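Local coordinates for CELL division protein FTSZ (Haloferax volcanii, PDB 4B45), which binds GTP and has GTPase activity as a tubulin-like cytoskeletal protein, and is involved in controlling the shape of archaeal cells, at residues Thr80-Ala85 / Pro113-Ala118; Asp33-Asn38 / Asp87-Ala92; Val37-Ala42 / Ala72-Ser77; Asp124-Val129 / Glu212-Leu217. All coordinates share one frame; numbering follows the deposited sequence.

Overall arrangement
Interactions 1, 2 and 3 lie together in the tubulin/FtsZ GTPase domain; interaction 4 joins that domain to the C-terminal one. Strand 31-38 serves interactions 2 and 3, and helix 68-85 interactions 1 and 3. Val82 CG1 packs 3.8 Å from Val37 CG2, connecting interaction 1 to the strand that interactions 2 and 3 share, and the centres of interactions 1 and 2 are about 10 Å apart. Interaction 3 lies nearest the nucleotide, the side chain of Thr39 being about 6 Å from the bound GTP analogue. Interaction 4 lies away from the annotated sites, its centre about 26 Å from that of interaction 3, but Ala116 of helix 107-120 touches Val127 and Val129 of strand 127-133.

Interaction 1: residues Thr80-Ala85 / Pro113-Ala118; sequences TEVMSA and PVLAKA
Leu115 of helix 107-120 reaches across to Val82 and Met83 of helix 68-85, where the short axis segments stay 11.4 Å apart and cross at -59°. At that spacing only side-chain ends meet. Leu115 CB leaves its backbone to one side of the other helix, and only the end of the chain turns to it. From there chi1 of -170° sends CG away from the backbone N, and chi2 of 55° turns the fork at CG so that both methyls reach Val82. CD1 lies 3.8 Å from Val82 CG1 and CD2 3.9 Å from the same CG1, so one valine methyl sits against the fork of the leucine. CD1 also meets Met83 SD at 4.2 Å. That sulfur, carried over by a bent chain, stands 4.4 Å from Ala118 CB, one turn further along helix 107-120. Beneath, Leu115 packs on Ile6 and Val8 of strand 3-8, which places the pair of helices over one face of the Rossmann-like sheet. No hydrogen bond or charge pair joins the helices here. Cohesion therefore comes from dispersion between methyl groups and a thioether, which favours close fit but imposes little direction.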
loop_
_atom_site.group_PDB
_atom_site.type_symbol
_atom_site.label_atom_id
_atom_site.label_comp_id
_atom_site.label_asym_id
_atom_site.label_seq_id
_atom_site.Cartn_x
_atom_site.Cartn_y
_atom_site.Cartn_z
ATOM N N THR A 80 21.397 11.721 3.539
ATOM C CA THR A 80 22.510 10.847 3.905
ATOM C C THR A 80 22.223 10.161 5.241
ATOM O O THR A 80 22.337 8.944 5.352
ATOM C CB THR A 80 23.845 11.605 3.954
ATOM O OG1 THR A 80 24.036 12.311 2.720
ATOM C CG2 THR A 80 25.029 10.636 4.174
ATOM N N GLU A 81 21.806 10.937 6.238
ATOM C CA GLU A 81 21.414 10.378 7.532
ATOM C C GLU A 81 20.259 9.379 7.384
ATOM O O GLU A 81 20.223 8.353 8.065
ATOM C CB GLU A 81 21.041 11.496 8.522
ATOM C CG GLU A 81 22.191 12.444 8.890
ATOM C CD GLU A 81 22.563 13.409 7.766
ATOM O OE1 GLU A 81 21.900 13.385 6.707
ATOM O OE2 GLU A 81 23.523 14.193 7.935
ATOM N N VAL A 82 19.317 9.682 6.492
ATOM C CA VAL A 82 18.243 8.741 6.185
ATOM C C VAL A 82 18.787 7.466 5.534
ATOM O O VAL A 82 18.568 6.365 6.054
ATOM C CB VAL A 82 17.151 9.373 5.295
ATOM C CG1 VAL A 82 16.035 8.374 5.043
ATOM C CG2 VAL A 82 16.598 10.638 5.948
ATOM N N MET A 83 19.508 7.615 4.417
ATOM C CA MET A 83 20.120 6.476 3.717
ATOM C C MET A 83 20.991 5.617 4.638
ATOM O O MET A 83 21.130 4.408 4.425
ATOM C CB MET A 83 20.990 6.945 2.537
ATOM C CG MET A 83 20.300 7.816 1.497
ATOM S SD MET A 83 19.104 6.983 0.448
ATOM C CE MET A 83 20.189 5.977 -0.564
ATOM N N SER A 84 21.593 6.246 5.646
ATOM C CA SER A 84 22.509 5.542 6.546
ATOM C C SER A 84 21.782 4.726 7.600
ATOM O O SER A 84 22.339 3.778 8.153
ATOM C CB SER A 84 23.471 6.517 7.211
ATOM O OG SER A 84 24.334 7.068 6.233
ATOM N N ALA A 85 20.540 5.097 7.883
ATOM C CA ALA A 85 19.694 4.256 8.712
ATOM C C ALA A 85 19.414 2.958 7.949
ATOM O O ALA A 85 19.265 1.896 8.545
ATOM C CB ALA A 85 18.393 4.974 9.067
ATOM N N PRO A 113 8.946 11.784 -2.532
ATOM C CA PRO A 113 9.495 11.676 -3.888
ATOM C C PRO A 113 11.010 11.768 -3.870
ATOM O O PRO A 113 11.690 11.060 -4.614
ATOM C CB PRO A 113 8.937 12.918 -4.589
ATOM C CG PRO A 113 7.746 13.317 -3.785
ATOM C CD PRO A 113 8.086 12.970 -2.383
ATOM N N VAL A 114 11.526 12.659 -3.025
ATOM C CA VAL A 114 12.959 12.840 -2.887
ATOM C C VAL A 114 13.657 11.540 -2.469
ATOM O O VAL A 114 14.637 11.131 -3.078
ATOM C CB VAL A 114 13.258 13.966 -1.892
ATOM C CG1 VAL A 114 14.752 14.127 -1.698
ATOM C CG2 VAL A 114 12.630 15.261 -2.388
ATOM N N LEU A 115 13.143 10.894 -1.431
ATOM C CA LEU A 115 13.721 9.642 -0.967
ATOM C C LEU A 115 13.525 8.507 -1.996
ATOM O O LEU A 115 14.418 7.662 -2.205
ATOM C CB LEU A 115 13.116 9.274 0.387
ATOM C CG LEU A 115 13.753 8.118 1.142
ATOM C CD1 LEU A 115 15.225 8.395 1.302
ATOM C CD2 LEU A 115 13.075 7.928 2.499
ATOM N N ALA A 116 12.372 8.496 -2.657
ATOM C CA ALA A 116 12.107 7.468 -3.663
ATOM C C ALA A 116 13.100 7.598 -4.808
ATOM O O ALA A 116 13.684 6.610 -5.247
ATOM C CB ALA A 116 10.681 7.559 -4.183
ATOM N N LYS A 117 13.295 8.826 -5.276
ATOM C CA LYS A 117 14.216 9.089 -6.374
ATOM C C LYS A 117 15.668 8.805 -5.984
ATOM O O LYS A 117 16.469 8.390 -6.813
ATOM C CB LYS A 117 14.071 10.531 -6.859
ATOM C CG LYS A 117 14.984 10.889 -8.007
ATOM C CD LYS A 117 14.778 12.327 -8.443
ATOM C CE LYS A 117 15.637 12.657 -9.657
ATOM N NZ LYS A 117 15.333 14.014 -10.198
ATOM N N ALA A 118 16.008 9.022 -4.719
ATOM C CA ALA A 118 17.357 8.707 -4.259
ATOM C C ALA A 118 17.605 7.190 -4.211
ATOM O O ALA A 118 18.655 6.704 -4.643
ATOM C CB ALA A 118 17.617 9.350 -2.903
#

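Interaction 2: residues Asp33-Asn38 / Asp87-Ala92; sequences DAVAVN and DGRVTA
Asp33 and Arg89 form a salt bridge between strand 31-38, part of the parallel Rossmann-like sheet of the tubulin/FtsZ GTPase domain, and the loop that leads from helix 68-85 to strand 96-102. The polar part is a single bond: Arg89 NH1 donates to Asp33 OD2 over 3.1 Å, nearly straight at 168°. The oxygen receives it on its syn lone pair, on the side of OD1, and lies at the guanidinium edge, in the guanidinium plane. The two flat groups are nonetheless turned 73° against each other, so the arrangement is end-on rather than a two-bond fork. A long, weak ion pair from Arg89 NH2 to Glu50 adds a second negative neighbour.

Van der Waals contacts run along the arginine's stem. Extended from CG to NE, that stem crosses the aspartate at a slant, its methylenes against the carboxylate, with Arg89 CG 3.2 Å from Asp33 OD2 and CD 3.4 Å from Asp33 OD1. The apolar contact comes farther along the strand, where Val35 CG2 meets Arg89 CD at 3.5 Å, the two side chains crossing at about a right angle. With an alanine in place of Asp33, the Arg89 guanidinium would probably lose its near charge partner and be free to swing, keeping the weak, long pair with Glu50.

A last contact stays within the strand and steadies the carboxylate: Asp33 OD1 accepts a hydrogen bond from Ala34 N at 2.6 Å through its anti lone pair, a bent bond of 130°.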
loop_
_atom_site.group_PDB
_atom_site.type_symbol
_atom_site.label_atom_id
_atom_site.label_comp_id
_atom_site.label_asym_id
_atom_site.label_seq_id
_atom_site.Cartn_x
_atom_site.Cartn_y
_atom_site.Cartn_z
ATOM N N ASP A 33 12.716 -5.011 7.781
ATOM C CA ASP A 33 12.989 -3.895 8.671
ATOM C C ASP A 33 11.999 -2.791 8.385
ATOM O O ASP A 33 11.323 -2.812 7.357
ATOM C CB ASP A 33 14.413 -3.381 8.477
ATOM C CG ASP A 33 14.961 -2.723 9.719
ATOM O OD1 ASP A 33 14.269 -1.861 10.303
ATOM O OD2 ASP A 33 16.083 -3.079 10.123
ATOM N N ALA A 34 11.910 -1.839 9.304
ATOM C CA ALA A 34 11.010 -0.695 9.172
ATOM C C ALA A 34 11.643 0.498 9.869
ATOM O O ALA A 34 12.148 0.370 10.981
ATOM C CB ALA A 34 9.659 -1.002 9.801
ATOM N N VAL A 35 11.649 1.642 9.196
ATOM C CA VAL A 35 12.222 2.861 9.747
ATOM C C VAL A 35 11.252 4.004 9.496
ATOM O O VAL A 35 10.676 4.098 8.417
ATOM C CB VAL A 35 13.545 3.214 9.048
ATOM C CG1 VAL A 35 14.209 4.409 9.725
ATOM C CG2 VAL A 35 14.474 2.041 9.063
ATOM N N ALA A 36 11.076 4.883 10.474
ATOM C CA ALA A 36 10.255 6.066 10.246
ATOM C C ALA A 36 11.105 7.325 10.273
ATOM O O ALA A 36 11.937 7.503 11.157
ATOM C CB ALA A 36 9.113 6.148 11.255
ATOM N N VAL A 37 10.908 8.169 9.267
ATOM C CA VAL A 37 11.595 9.435 9.161
ATOM C C VAL A 37 10.567 10.554 9.320
ATOM O O VAL A 37 9.484 10.486 8.751
ATOM C CB VAL A 37 12.274 9.584 7.784
ATOM C CG1 VAL A 37 13.137 10.848 7.746
ATOM C CG2 VAL A 37 13.102 8.342 7.453
ATOM N N ASN A 38 10.909 11.581 10.086
ATOM C CA ASN A 38 9.994 12.702 10.311
ATOM C C ASN A 38 10.750 13.934 10.759
ATOM O O ASN A 38 11.950 13.867 11.021
ATOM C CB ASN A 38 8.964 12.345 11.373
ATOM C CG ASN A 38 7.656 13.076 11.182
ATOM O OD1 ASN A 38 7.611 14.164 10.608
ATOM N ND2 ASN A 38 6.575 12.466 11.646
ATOM N N ASP A 87 21.471 1.469 5.767
ATOM C CA ASP A 87 22.683 0.700 5.502
ATOM C C ASP A 87 22.565 -0.732 6.009
ATOM O O ASP A 87 22.572 -1.679 5.224
ATOM C CB ASP A 87 23.904 1.378 6.133
ATOM C CG ASP A 87 24.423 2.543 5.306
ATOM O OD1 ASP A 87 23.711 2.977 4.375
ATOM O OD2 ASP A 87 25.540 3.027 5.593
ATOM N N GLY A 88 22.432 -0.884 7.321
ATOM C CA GLY A 88 22.337 -2.202 7.918
ATOM C C GLY A 88 20.924 -2.751 7.918
ATOM O O GLY A 88 20.643 -3.751 8.583
ATOM N N ARG A 89 20.033 -2.106 7.171
ATOM C CA ARG A 89 18.623 -2.496 7.174
ATOM C C ARG A 89 18.107 -3.006 5.827
ATOM O O ARG A 89 17.404 -4.014 5.780
ATOM C CB ARG A 89 17.753 -1.360 7.713
ATOM C CG ARG A 89 18.192 -0.903 9.093
ATOM C CD ARG A 89 17.142 -0.056 9.773
ATOM N NE ARG A 89 17.660 0.566 10.984
ATOM C CZ ARG A 89 17.745 -0.050 12.156
ATOM N NH1 ARG A 89 17.348 -1.307 12.275
ATOM N NH2 ARG A 89 18.231 0.589 13.211
ATOM N N VAL A 90 18.442 -2.312 4.739
ATOM C CA VAL A 90 18.191 -2.847 3.402
ATOM C C VAL A 90 19.237 -3.913 3.143
ATOM O O VAL A 90 20.257 -3.662 2.499
ATOM C CB VAL A 90 18.281 -1.769 2.303
ATOM C CG1 VAL A 90 18.022 -2.382 0.929
ATOM C CG2 VAL A 90 17.291 -0.666 2.576
ATOM N N THR A 91 19.001 -5.102 3.678
ATOM C CA THR A 91 19.985 -6.155 3.551
ATOM C C THR A 91 19.929 -6.735 2.148
ATOM O O THR A 91 19.196 -6.236 1.291
ATOM C CB THR A 91 19.785 -7.261 4.599
ATOM O OG1 THR A 91 18.603 -8.017 4.286
ATOM C CG2 THR A 91 19.682 -6.651 6.002
ATOM N N ALA A 92 20.707 -7.790 1.927
ATOM C CA ALA A 92 20.812 -8.429 0.627
ATOM C C ALA A 92 19.534 -9.170 0.294
ATOM O O ALA A 92 19.188 -9.356 -0.873
ATOM C CB ALA A 92 21.986 -9.394 0.625
#

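Interaction 3: residues Val37-Ala42 / Ala72-Ser77; sequences VNTAKA and AAVMES
Thr39 and Val74 meet methyl to methyl because of their first torsions: chi1 of 52° puts the threonine CG2 beside its backbone N, trans to the carbonyl carbon, and chi1 of 166° extends the valine CG1 toward it. The gap between Thr39 CG2 and Val74 CG1 is 3.9 Å. This is where strand 31-38 of the Rossmann-like GTPase sheet ends and its following loop packs against helix 68-85. Two residues earlier in the chain, Val37 CG1 approaches Met75 CE at 4.2 Å. The methionine's chain bends at CB-CG and again at CG-SD, and its terminal methyl thus comes nearer the strand than its CB bond would suggest. Val37 and Met75 also share the neighbour Val82, and Met75 continues onto Val8 and Val114, so the contact is one corner of a buried apolar layer between helix and sheet.

The same torsion that offers the Thr39 methyl to the helix leaves OG1 for Ser107, with whose hydroxyl it is hydrogen-bonded. Since Ser107 is a GTP-binding residue, Thr39 is a second-shell residue beside the nucleotide pocket, packed by its methyl against helix 68-85.

Between Val37 and Thr39, Asn38 points its CB away from the helix and its amide oxygen braces the turn. Asn38 OD1 receives Thr39 N at 2.6 Å, the donor tilted 22° from the carbonyl plane, and more weakly Ala40 N at 3.2 Å.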
loop_
_atom_site.group_PDB
_atom_site.type_symbol
_atom_site.label_atom_id
_atom_site.label_comp_id
_atom_site.label_asym_id
_atom_site.label_seq_id
_atom_site.Cartn_x
_atom_site.Cartn_y
_atom_site.Cartn_z
ATOM N N VAL A 37 10.908 8.169 9.267
ATOM C CA VAL A 37 11.595 9.435 9.161
ATOM C C VAL A 37 10.567 10.554 9.320
ATOM O O VAL A 37 9.484 10.486 8.751
ATOM C CB VAL A 37 12.274 9.584 7.784
ATOM C CG1 VAL A 37 13.137 10.848 7.746
ATOM C CG2 VAL A 37 13.102 8.342 7.453
ATOM N N ASN A 38 10.909 11.581 10.086
ATOM C CA ASN A 38 9.994 12.702 10.311
ATOM C C ASN A 38 10.750 13.934 10.759
ATOM O O ASN A 38 11.950 13.867 11.021
ATOM C CB ASN A 38 8.964 12.345 11.373
ATOM C CG ASN A 38 7.656 13.076 11.182
ATOM O OD1 ASN A 38 7.611 14.164 10.608
ATOM N ND2 ASN A 38 6.575 12.466 11.646
ATOM N N THR A 39 10.037 15.051 10.854
ATOM C CA THR A 39 10.606 16.329 11.275
ATOM C C THR A 39 9.885 16.791 12.528
ATOM O O THR A 39 10.207 17.831 13.093
ATOM C CB THR A 39 10.396 17.404 10.194
ATOM O OG1 THR A 39 9.004 17.454 9.832
ATOM C CG2 THR A 39 11.217 17.077 8.956
ATOM N N ALA A 40 8.876 16.017 12.932
ATOM C CA ALA A 40 8.166 16.246 14.175
ATOM C C ALA A 40 8.652 15.208 15.172
ATOM O O ALA A 40 8.490 14.011 14.948
ATOM C CB ALA A 40 6.643 16.117 13.952
ATOM N N LYS A 41 9.273 15.652 16.260
ATOM C CA LYS A 41 9.874 14.707 17.200
ATOM C C LYS A 41 8.836 13.845 17.922
ATOM O O LYS A 41 9.026 12.642 18.088
ATOM C CB LYS A 41 10.791 15.420 18.204
ATOM C CG LYS A 41 11.349 14.503 19.273
ATOM C CD LYS A 41 12.420 15.184 20.125
ATOM C CE LYS A 41 12.945 14.228 21.192
ATOM N NZ LYS A 41 13.965 14.832 22.106
ATOM N N ALA A 42 7.742 14.467 18.345
ATOM C CA ALA A 42 6.677 13.771 19.065
ATOM C C ALA A 42 6.095 12.567 18.298
ATOM O O ALA A 42 5.806 11.521 18.889
ATOM C CB ALA A 42 5.566 14.758 19.445
ATOM N N ALA A 72 10.439 18.862 1.255
ATOM C CA ALA A 72 11.371 18.366 0.253
ATOM C C ALA A 72 12.819 18.803 0.556
ATOM O O ALA A 72 13.741 17.996 0.469
ATOM C CB ALA A 72 10.947 18.849 -1.136
ATOM N N ALA A 73 13.004 20.074 0.909
ATOM C CA ALA A 73 14.341 20.643 1.157
ATOM C C ALA A 73 15.049 19.944 2.311
ATOM O O ALA A 73 16.251 19.678 2.257
ATOM C CB ALA A 73 14.239 22.135 1.445
ATOM N N VAL A 74 14.293 19.636 3.358
ATOM C CA VAL A 74 14.864 18.984 4.528
ATOM C C VAL A 74 15.308 17.558 4.194
ATOM O O VAL A 74 16.358 17.095 4.646
ATOM C CB VAL A 74 13.867 19.002 5.696
ATOM C CG1 VAL A 74 14.298 18.048 6.780
ATOM C CG2 VAL A 74 13.742 20.411 6.234
ATOM N N MET A 75 14.520 16.860 3.385
ATOM C CA MET A 75 14.906 15.524 2.951
ATOM C C MET A 75 16.124 15.581 2.018
ATOM O O MET A 75 16.943 14.665 2.004
ATOM C CB MET A 75 13.725 14.814 2.270
ATOM C CG MET A 75 14.013 13.379 1.841
ATOM S SD MET A 75 14.182 12.289 3.264
ATOM C CE MET A 75 12.459 12.151 3.777
ATOM N N GLU A 76 16.240 16.644 1.231
ATOM C CA GLU A 76 17.421 16.811 0.381
ATOM C C GLU A 76 18.685 16.944 1.232
ATOM O O GLU A 76 19.684 16.248 1.000
ATOM C CB GLU A 76 17.295 18.060 -0.504
ATOM C CG GLU A 76 16.160 18.049 -1.513
ATOM C CD GLU A 76 16.475 17.239 -2.762
ATOM O OE1 GLU A 76 17.422 16.424 -2.731
ATOM O OE2 GLU A 76 15.774 17.426 -3.781
ATOM N N SER A 77 18.630 17.848 2.211
ATOM C CA SER A 77 19.784 18.177 3.049
ATOM C C SER A 77 20.192 17.014 3.935
ATOM O O SER A 77 21.368 16.841 4.235
ATOM C CB SER A 77 19.463 19.368 3.951
ATOM O OG SER A 77 18.888 20.419 3.206
#

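Interaction 4: residues Asp124-Val129 / Glu212-Leu217; sequences DVPVYV and EVINTL
Tyr128, Leu217 and Ile214 carry the contact between strand 127-133 of the GTPase domain and helix 210-217, which belongs to the CetZ C-terminal domain. Leu217 CD1 lies over one face of the tyrosine ring, 3.8 Å from the centroid and 21° off the normal, a CH-pi contact displaced toward the rim at CZ. Chi1 of -65° sets the leucine's CG anti to the carbonyl carbon and carries CD1 over the ring; Leu217 CB itself lies 3.8 Å from Tyr128 CE1. The phenolic end reaches on along the helix, and Tyr128 OH comes 3.8 Å from Ile214 CA. Ile214 CD1 also approaches Pro126 CG, at 4.4 Å, so the helix is met by an aromatic residue and by a proline just before the strand begins.

Elsewhere the tyrosine ring meets that of Phe98, their planes at about 50°, while Leu217 also packs on Leu315 of strand 309-319. A serine in place of Tyr128 would probably take away the surface that Leu217 CD1 rests on and open a gap in front of Ile214. With a leucine methyl on an aromatic face as its main feature, the contact joins the two domains through van der Waals and CH-pi forces, whose strength depends on how closely methyl and ring fit.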
loop_
_atom_site.group_PDB
_atom_site.type_symbol
_atom_site.label_atom_id
_atom_site.label_comp_id
_atom_site.label_asym_id
_atom_site.label_seq_id
_atom_site.Cartn_x
_atom_site.Cartn_y
_atom_site.Cartn_z
ATOM N N ASP A 124 19.092 -2.165 -6.647
ATOM C CA ASP A 124 18.663 -2.894 -7.834
ATOM C C ASP A 124 17.196 -3.303 -7.758
ATOM O O ASP A 124 16.555 -3.535 -8.782
ATOM C CB ASP A 124 19.552 -4.116 -8.092
ATOM C CG ASP A 124 19.334 -4.705 -9.474
ATOM O OD1 ASP A 124 18.801 -3.982 -10.345
ATOM O OD2 ASP A 124 19.684 -5.889 -9.695
ATOM N N VAL A 125 16.657 -3.374 -6.546
ATOM C CA VAL A 125 15.275 -3.820 -6.349
ATOM C C VAL A 125 14.279 -2.696 -6.615
ATOM O O VAL A 125 14.644 -1.513 -6.563
ATOM C CB VAL A 125 15.073 -4.386 -4.929
ATOM C CG1 VAL A 125 15.866 -5.675 -4.766
ATOM C CG2 VAL A 125 15.496 -3.364 -3.886
ATOM N N PRO A 126 13.017 -3.051 -6.924
ATOM C CA PRO A 126 12.064 -1.958 -7.129
ATOM C C PRO A 126 11.870 -1.109 -5.880
ATOM O O PRO A 126 11.900 -1.618 -4.748
ATOM C CB PRO A 126 10.755 -2.683 -7.496
ATOM C CG PRO A 126 10.989 -4.131 -7.161
ATOM C CD PRO A 126 12.455 -4.352 -7.329
ATOM N N VAL A 127 11.689 0.187 -6.102
ATOM C CA VAL A 127 11.280 1.111 -5.046
ATOM C C VAL A 127 9.829 1.526 -5.287
ATOM O O VAL A 127 9.506 2.142 -6.305
ATOM C CB VAL A 127 12.210 2.334 -4.977
ATOM C CG1 VAL A 127 11.824 3.231 -3.805
ATOM C CG2 VAL A 127 13.667 1.878 -4.848
ATOM N N TYR A 128 8.953 1.138 -4.368
ATOM C CA TYR A 128 7.535 1.443 -4.471
ATOM C C TYR A 128 7.181 2.509 -3.460
ATOM O O TYR A 128 7.789 2.575 -2.397
ATOM C CB TYR A 128 6.705 0.197 -4.155
ATOM C CG TYR A 128 6.984 -0.978 -5.065
ATOM C CD1 TYR A 128 6.997 -0.819 -6.445
ATOM C CD2 TYR A 128 7.247 -2.248 -4.545
ATOM C CE1 TYR A 128 7.254 -1.899 -7.290
ATOM C CE2 TYR A 128 7.511 -3.326 -5.386
ATOM C CZ TYR A 128 7.509 -3.142 -6.758
ATOM O OH TYR A 128 7.761 -4.204 -7.612
ATOM N N VAL A 129 6.196 3.340 -3.787
ATOM C CA VAL A 129 5.610 4.234 -2.807
ATOM C C VAL A 129 4.239 3.693 -2.428
ATOM O O VAL A 129 3.402 3.417 -3.295
ATOM C CB VAL A 129 5.467 5.683 -3.335
ATOM C CG1 VAL A 129 4.589 6.541 -2.387
ATOM C CG2 VAL A 129 6.830 6.324 -3.521
ATOM N N GLU A 212 5.848 -12.584 -9.497
ATOM C CA GLU A 212 4.518 -12.254 -10.014
ATOM C C GLU A 212 4.091 -10.863 -9.553
ATOM O O GLU A 212 3.414 -10.132 -10.288
ATOM C CB GLU A 212 3.443 -13.263 -9.553
ATOM C CG GLU A 212 3.847 -14.728 -9.548
ATOM C CD GLU A 212 4.075 -15.278 -10.932
ATOM O OE1 GLU A 212 3.725 -14.591 -11.912
ATOM O OE2 GLU A 212 4.606 -16.404 -11.040
ATOM N N VAL A 213 4.452 -10.520 -8.324
ATOM C CA VAL A 213 4.178 -9.182 -7.784
ATOM C C VAL A 213 5.009 -8.143 -8.534
ATOM O O VAL A 213 4.489 -7.112 -8.982
ATOM C CB VAL A 213 4.455 -9.125 -6.264
ATOM C CG1 VAL A 213 4.308 -7.710 -5.727
ATOM C CG2 VAL A 213 3.515 -10.071 -5.517
ATOM N N ILE A 214 6.295 -8.443 -8.704
ATOM C CA ILE A 214 7.209 -7.538 -9.389
ATOM C C ILE A 214 6.795 -7.284 -10.833
ATOM O O ILE A 214 6.801 -6.147 -11.307
ATOM C CB ILE A 214 8.647 -8.076 -9.352
ATOM C CG1 ILE A 214 9.102 -8.205 -7.897
ATOM C CG2 ILE A 214 9.587 -7.171 -10.164
ATOM C CD1 ILE A 214 10.586 -8.437 -7.713
ATOM N N ASN A 215 6.420 -8.341 -11.539
ATOM C CA ASN A 215 6.005 -8.191 -12.926
ATOM C C ASN A 215 4.637 -7.520 -13.096
ATOM O O ASN A 215 4.362 -6.881 -14.116
ATOM C CB ASN A 215 6.101 -9.533 -13.648
ATOM C CG ASN A 215 7.539 -9.974 -13.815
ATOM O OD1 ASN A 215 8.463 -9.209 -13.506
ATOM N ND2 ASN A 215 7.747 -11.195 -14.303
ATOM N N THR A 216 3.790 -7.643 -12.087
ATOM C CA THR A 216 2.528 -6.916 -12.081
ATOM C C THR A 216 2.752 -5.404 -11.947
ATOM O O THR A 216 2.127 -4.603 -12.653
ATOM C CB THR A 216 1.595 -7.430 -10.956
ATOM O OG1 THR A 216 1.328 -8.828 -11.162
ATOM C CG2 THR A 216 0.275 -6.671 -10.955
ATOM N N LEU A 217 3.658 -5.016 -11.053
ATOM C CA LEU A 217 3.945 -3.603 -10.805
ATOM C C LEU A 217 4.936 -2.995 -11.800
ATOM O O LEU A 217 5.131 -1.776 -11.818
ATOM C CB LEU A 217 4.477 -3.424 -9.385
ATOM C CG LEU A 217 3.432 -3.785 -8.332
ATOM C CD1 LEU A 217 4.022 -3.791 -6.944
ATOM C CD2 LEU A 217 2.240 -2.815 -8.443
#